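Local structure of putative uncharacterized protein (Mycobacterium avium, 2Z6V) at residues R267-H272 and F332-H337. The protein is a sulfotransferase-family protein (STF9) that probably transfers a sulfuryl group from the donor PAPS to an acceptor substrate. Residues are numbered along the deposited sequence; the frame is centred on the assembly and turned at random.
Sequences RLIWAH and FHMYYH
Trp270 and Met334 belong to neighbouring parallel strands, 267-272 and 331-335, at one border of the parallel sheet of a sulfotransferase fold. Strand 331-335 is outermost; strand 109-113 flanks 267-272 on its other side. The helix-rich connection between the two strands includes helix 301-326, which packs on Trp270. Five backbone hydrogen bonds join the segments. Phe332 N donates to Leu268 O, and Phe332 O accepts from Trp270 N (2.8 Å). Met334 repeats this pattern, with N bound to Trp270 O (2.9 Å) and O to His272 N. The last bond, Tyr336 N to His272 O (2.9 Å), ties the first turn of helix 336-341 to the strand end. Tyr335 is the N-cap of that helix.

One face of the pair carries aromatic rings: Trp270, His272, His333 and Tyr335. Phe406 also meets the first three. His272 lies beside Tyr335, with CD2 over one face of the tyrosine ring, near its rim. His272 ND1 is hydrogen-bonded to Tyr402 OH.

The other face is apolar. Ile269 CG2, anti to the backbone N, meets Met334 CB at 4.0 Å. The Met334 chain runs extended, then bends at chi3 (77°), which brings CE to Ala271 CB at 3.5 Å.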
ATOM      1  N   ARG A 267     -13.295  10.790  -1.445  1.00 32.12           N
ATOM      2  CA  ARG A 267     -12.900  11.627  -2.564  1.00 32.13           C
ATOM      3  C   ARG A 267     -11.741  10.873  -3.219  1.00 31.43           C
ATOM      4  O   ARG A 267     -10.626  10.834  -2.706  1.00 31.78           O
ATOM      5  CB  ARG A 267     -12.493  13.006  -2.056  1.00 32.63           C
ATOM      6  CG  ARG A 267     -13.678  13.730  -1.472  1.00 36.62           C
ATOM      7  CD  ARG A 267     -13.338  15.113  -0.993  1.00 44.22           C
ATOM      8  NE  ARG A 267     -12.539  15.091   0.227  1.00 48.57           N
ATOM      9  CZ  ARG A 267     -12.309  16.167   0.973  1.00 49.69           C
ATOM     10  NH1 ARG A 267     -12.822  17.340   0.612  1.00 50.01           N
ATOM     11  NH2 ARG A 267     -11.573  16.071   2.076  1.00 49.86           N
ATOM     12  N   LEU A 268     -12.043  10.260  -4.357  1.00 30.77           N
ATOM     13  CA  LEU A 268     -11.101   9.428  -5.084  1.00 29.62           C
ATOM     14  C   LEU A 268     -10.153  10.106  -6.068  1.00 29.92           C
ATOM     15  O   LEU A 268     -10.575  10.676  -7.079  1.00 28.37           O
ATOM     16  CB  LEU A 268     -11.889   8.338  -5.810  1.00 30.18           C
ATOM     17  CG  LEU A 268     -12.914   7.571  -4.958  1.00 29.54           C
ATOM     18  CD1 LEU A 268     -13.781   6.705  -5.866  1.00 31.60           C
ATOM     19  CD2 LEU A 268     -12.207   6.717  -3.913  1.00 26.61           C
ATOM     20  N   ILE A 269      -8.862  10.030  -5.763  1.00 28.58           N
ATOM     21  CA  ILE A 269      -7.842  10.589  -6.638  1.00 28.38           C
ATOM     22  C   ILE A 269      -7.276   9.413  -7.412  1.00 27.45           C
ATOM     23  O   ILE A 269      -6.621   8.554  -6.839  1.00 30.05           O
ATOM     24  CB  ILE A 269      -6.690  11.241  -5.848  1.00 29.66           C
ATOM     25  CG1 ILE A 269      -7.213  12.409  -5.012  1.00 27.38           C
ATOM     26  CG2 ILE A 269      -5.613  11.721  -6.808  1.00 28.31           C
ATOM     27  CD1 ILE A 269      -6.156  13.049  -4.166  1.00 26.11           C
ATOM     28  N   TRP A 270      -7.553   9.361  -8.705  1.00 27.76           N
ATOM     29  CA  TRP A 270      -7.060   8.286  -9.557  1.00 29.80           C
ATOM     30  C   TRP A 270      -5.706   8.730 -10.125  1.00 30.50           C
ATOM     31  O   TRP A 270      -5.616   9.754 -10.810  1.00 29.73           O
ATOM     32  CB  TRP A 270      -8.061   8.041 -10.690  1.00 31.68           C
ATOM     33  CG  TRP A 270      -7.861   6.772 -11.465  1.00 33.68           C
ATOM     34  CD1 TRP A 270      -6.692   6.093 -11.648  1.00 34.12           C
ATOM     35  CD2 TRP A 270      -8.855   6.067 -12.223  1.00 35.22           C
ATOM     36  NE1 TRP A 270      -6.894   5.011 -12.477  1.00 35.05           N
ATOM     37  CE2 TRP A 270      -8.213   4.972 -12.845  1.00 35.26           C
ATOM     38  CE3 TRP A 270     -10.229   6.258 -12.440  1.00 36.43           C
ATOM     39  CZ2 TRP A 270      -8.896   4.066 -13.670  1.00 36.15           C
ATOM     40  CZ3 TRP A 270     -10.912   5.356 -13.264  1.00 36.83           C
ATOM     41  CH2 TRP A 270     -10.241   4.273 -13.867  1.00 36.71           C
ATOM     42  N   ALA A 271      -4.653   7.972  -9.822  1.00 31.95           N
ATOM     43  CA  ALA A 271      -3.300   8.293 -10.301  1.00 31.16           C
ATOM     44  C   ALA A 271      -3.017   7.581 -11.620  1.00 29.55           C
ATOM     45  O   ALA A 271      -3.197   6.373 -11.727  1.00 27.52           O
ATOM     46  CB  ALA A 271      -2.267   7.886  -9.257  1.00 29.18           C
ATOM     47  N   HIS A 272      -2.563   8.338 -12.615  1.00 29.85           N
ATOM     48  CA  HIS A 272      -2.285   7.779 -13.935  1.00 32.98           C
ATOM     49  C   HIS A 272      -0.832   7.862 -14.380  1.00 35.03           C
ATOM     50  O   HIS A 272      -0.066   8.719 -13.932  1.00 37.02           O
ATOM     51  CB  HIS A 272      -3.145   8.479 -14.993  1.00 31.82           C
ATOM     52  CG  HIS A 272      -4.615   8.385 -14.738  1.00 32.33           C
ATOM     53  ND1 HIS A 272      -5.320   7.209 -14.877  1.00 32.08           N
ATOM     54  CD2 HIS A 272      -5.509   9.315 -14.322  1.00 30.52           C
ATOM     55  CE1 HIS A 272      -6.585   7.418 -14.558  1.00 32.37           C
ATOM     56  NE2 HIS A 272      -6.725   8.686 -14.217  1.00 31.57           N
ATOM     57  N   PHE A 332     -10.608  12.494  -9.240  1.00 37.12           N
ATOM     58  CA  PHE A 332      -9.729  13.585  -9.621  1.00 36.88           C
ATOM     59  C   PHE A 332      -8.637  12.834 -10.364  1.00 36.89           C
ATOM     60  O   PHE A 332      -8.153  11.816  -9.876  1.00 37.45           O
ATOM     61  CB  PHE A 332      -9.094  14.308  -8.432  1.00 35.77           C
ATOM     62  CG  PHE A 332      -8.153  15.395  -8.860  1.00 36.87           C
ATOM     63  CD1 PHE A 332      -8.628  16.675  -9.135  1.00 36.65           C
ATOM     64  CD2 PHE A 332      -6.817  15.105  -9.137  1.00 37.25           C
ATOM     65  CE1 PHE A 332      -7.792  17.645  -9.688  1.00 37.25           C
ATOM     66  CE2 PHE A 332      -5.970  16.068  -9.691  1.00 37.75           C
ATOM     67  CZ  PHE A 332      -6.459  17.339  -9.970  1.00 38.63           C
ATOM     68  N   HIS A 333      -8.244  13.308 -11.537  1.00 36.10           N
ATOM     69  CA  HIS A 333      -7.217  12.584 -12.263  1.00 37.39           C
ATOM     70  C   HIS A 333      -5.846  13.206 -12.185  1.00 37.72           C
ATOM     71  O   HIS A 333      -5.595  14.295 -12.691  1.00 39.49           O
ATOM     72  CB  HIS A 333      -7.649  12.366 -13.712  1.00 35.01           C
ATOM     73  CG  HIS A 333      -8.871  11.518 -13.826  1.00 35.34           C
ATOM     74  ND1 HIS A 333     -10.082  12.011 -14.263  1.00 35.00           N
ATOM     75  CD2 HIS A 333      -9.096  10.235 -13.459  1.00 34.05           C
ATOM     76  CE1 HIS A 333     -11.001  11.067 -14.155  1.00 35.19           C
ATOM     77  NE2 HIS A 333     -10.428   9.981 -13.669  1.00 35.85           N
ATOM     78  N   MET A 334      -4.958  12.483 -11.527  1.00 38.71           N
ATOM     79  CA  MET A 334      -3.594  12.926 -11.344  1.00 39.87           C
ATOM     80  C   MET A 334      -2.687  12.168 -12.309  1.00 38.23           C
ATOM     81  O   MET A 334      -2.519  10.954 -12.201  1.00 38.62           O
ATOM     82  CB  MET A 334      -3.187  12.674  -9.898  1.00 40.62           C
ATOM     83  CG  MET A 334      -1.802  13.121  -9.548  1.00 43.83           C
ATOM     84  SD  MET A 334      -1.532  12.739  -7.829  1.00 49.84           S
ATOM     85  CE  MET A 334      -1.224  10.955  -7.919  1.00 45.90           C
ATOM     86  N   TYR A 335      -2.118  12.898 -13.260  1.00 37.07           N
ATOM     87  CA  TYR A 335      -1.241  12.313 -14.262  1.00 36.64           C
ATOM     88  C   TYR A 335       0.218  12.446 -13.866  1.00 36.23           C
ATOM     89  O   TYR A 335       0.652  13.491 -13.379  1.00 34.71           O
ATOM     90  CB  TYR A 335      -1.465  12.995 -15.612  1.00 38.02           C
ATOM     91  CG  TYR A 335      -2.846  12.765 -16.186  1.00 39.17           C
ATOM     92  CD1 TYR A 335      -3.114  11.656 -16.990  1.00 39.60           C
ATOM     93  CD2 TYR A 335      -3.893  13.643 -15.901  1.00 38.67           C
ATOM     94  CE1 TYR A 335      -4.398  11.428 -17.503  1.00 41.00           C
ATOM     95  CE2 TYR A 335      -5.176  13.424 -16.402  1.00 39.85           C
ATOM     96  CZ  TYR A 335      -5.423  12.319 -17.203  1.00 40.67           C
ATOM     97  OH  TYR A 335      -6.689  12.113 -17.707  1.00 40.95           O
ATOM     98  N   TYR A 336       0.971  11.375 -14.077  1.00 36.43           N
ATOM     99  CA  TYR A 336       2.394  11.364 -13.766  1.00 36.86           C
ATOM    100  C   TYR A 336       3.112  12.515 -14.471  1.00 37.29           C
ATOM    101  O   TYR A 336       3.917  13.229 -13.863  1.00 34.60           O
ATOM    102  CB  TYR A 336       3.008  10.037 -14.208  1.00 37.29           C
ATOM    103  CG  TYR A 336       4.503   9.977 -14.045  1.00 40.13           C
ATOM    104  CD1 TYR A 336       5.087  10.023 -12.780  1.00 40.74           C
ATOM    105  CD2 TYR A 336       5.342   9.885 -15.156  1.00 40.47           C
ATOM    106  CE1 TYR A 336       6.473   9.977 -12.625  1.00 41.40           C
ATOM    107  CE2 TYR A 336       6.728   9.841 -15.011  1.00 41.32           C
ATOM    108  CZ  TYR A 336       7.284   9.885 -13.742  1.00 41.99           C
ATOM    109  OH  TYR A 336       8.650   9.824 -13.588  1.00 45.70           O
ATOM    110  N   HIS A 337       2.814  12.699 -15.754  1.00 37.89           N
ATOM    111  CA  HIS A 337       3.463  13.749 -16.509  1.00 40.75           C
ATOM    112  C   HIS A 337       3.159  15.144 -15.982  1.00 41.95           C
ATOM    113  O   HIS A 337       3.975  16.045 -16.122  1.00 43.22           O
ATOM    114  CB  HIS A 337       3.125  13.643 -18.006  1.00 41.68           C
ATOM    115  CG  HIS A 337       1.675  13.837 -18.336  1.00 43.31           C
ATOM    116  ND1 HIS A 337       0.795  12.785 -18.486  1.00 43.01           N
ATOM    117  CD2 HIS A 337       0.962  14.961 -18.591  1.00 41.11           C
ATOM    118  CE1 HIS A 337      -0.392  13.252 -18.823  1.00 41.93           C
ATOM    119  NE2 HIS A 337      -0.318  14.568 -18.894  1.00 42.28           N
TER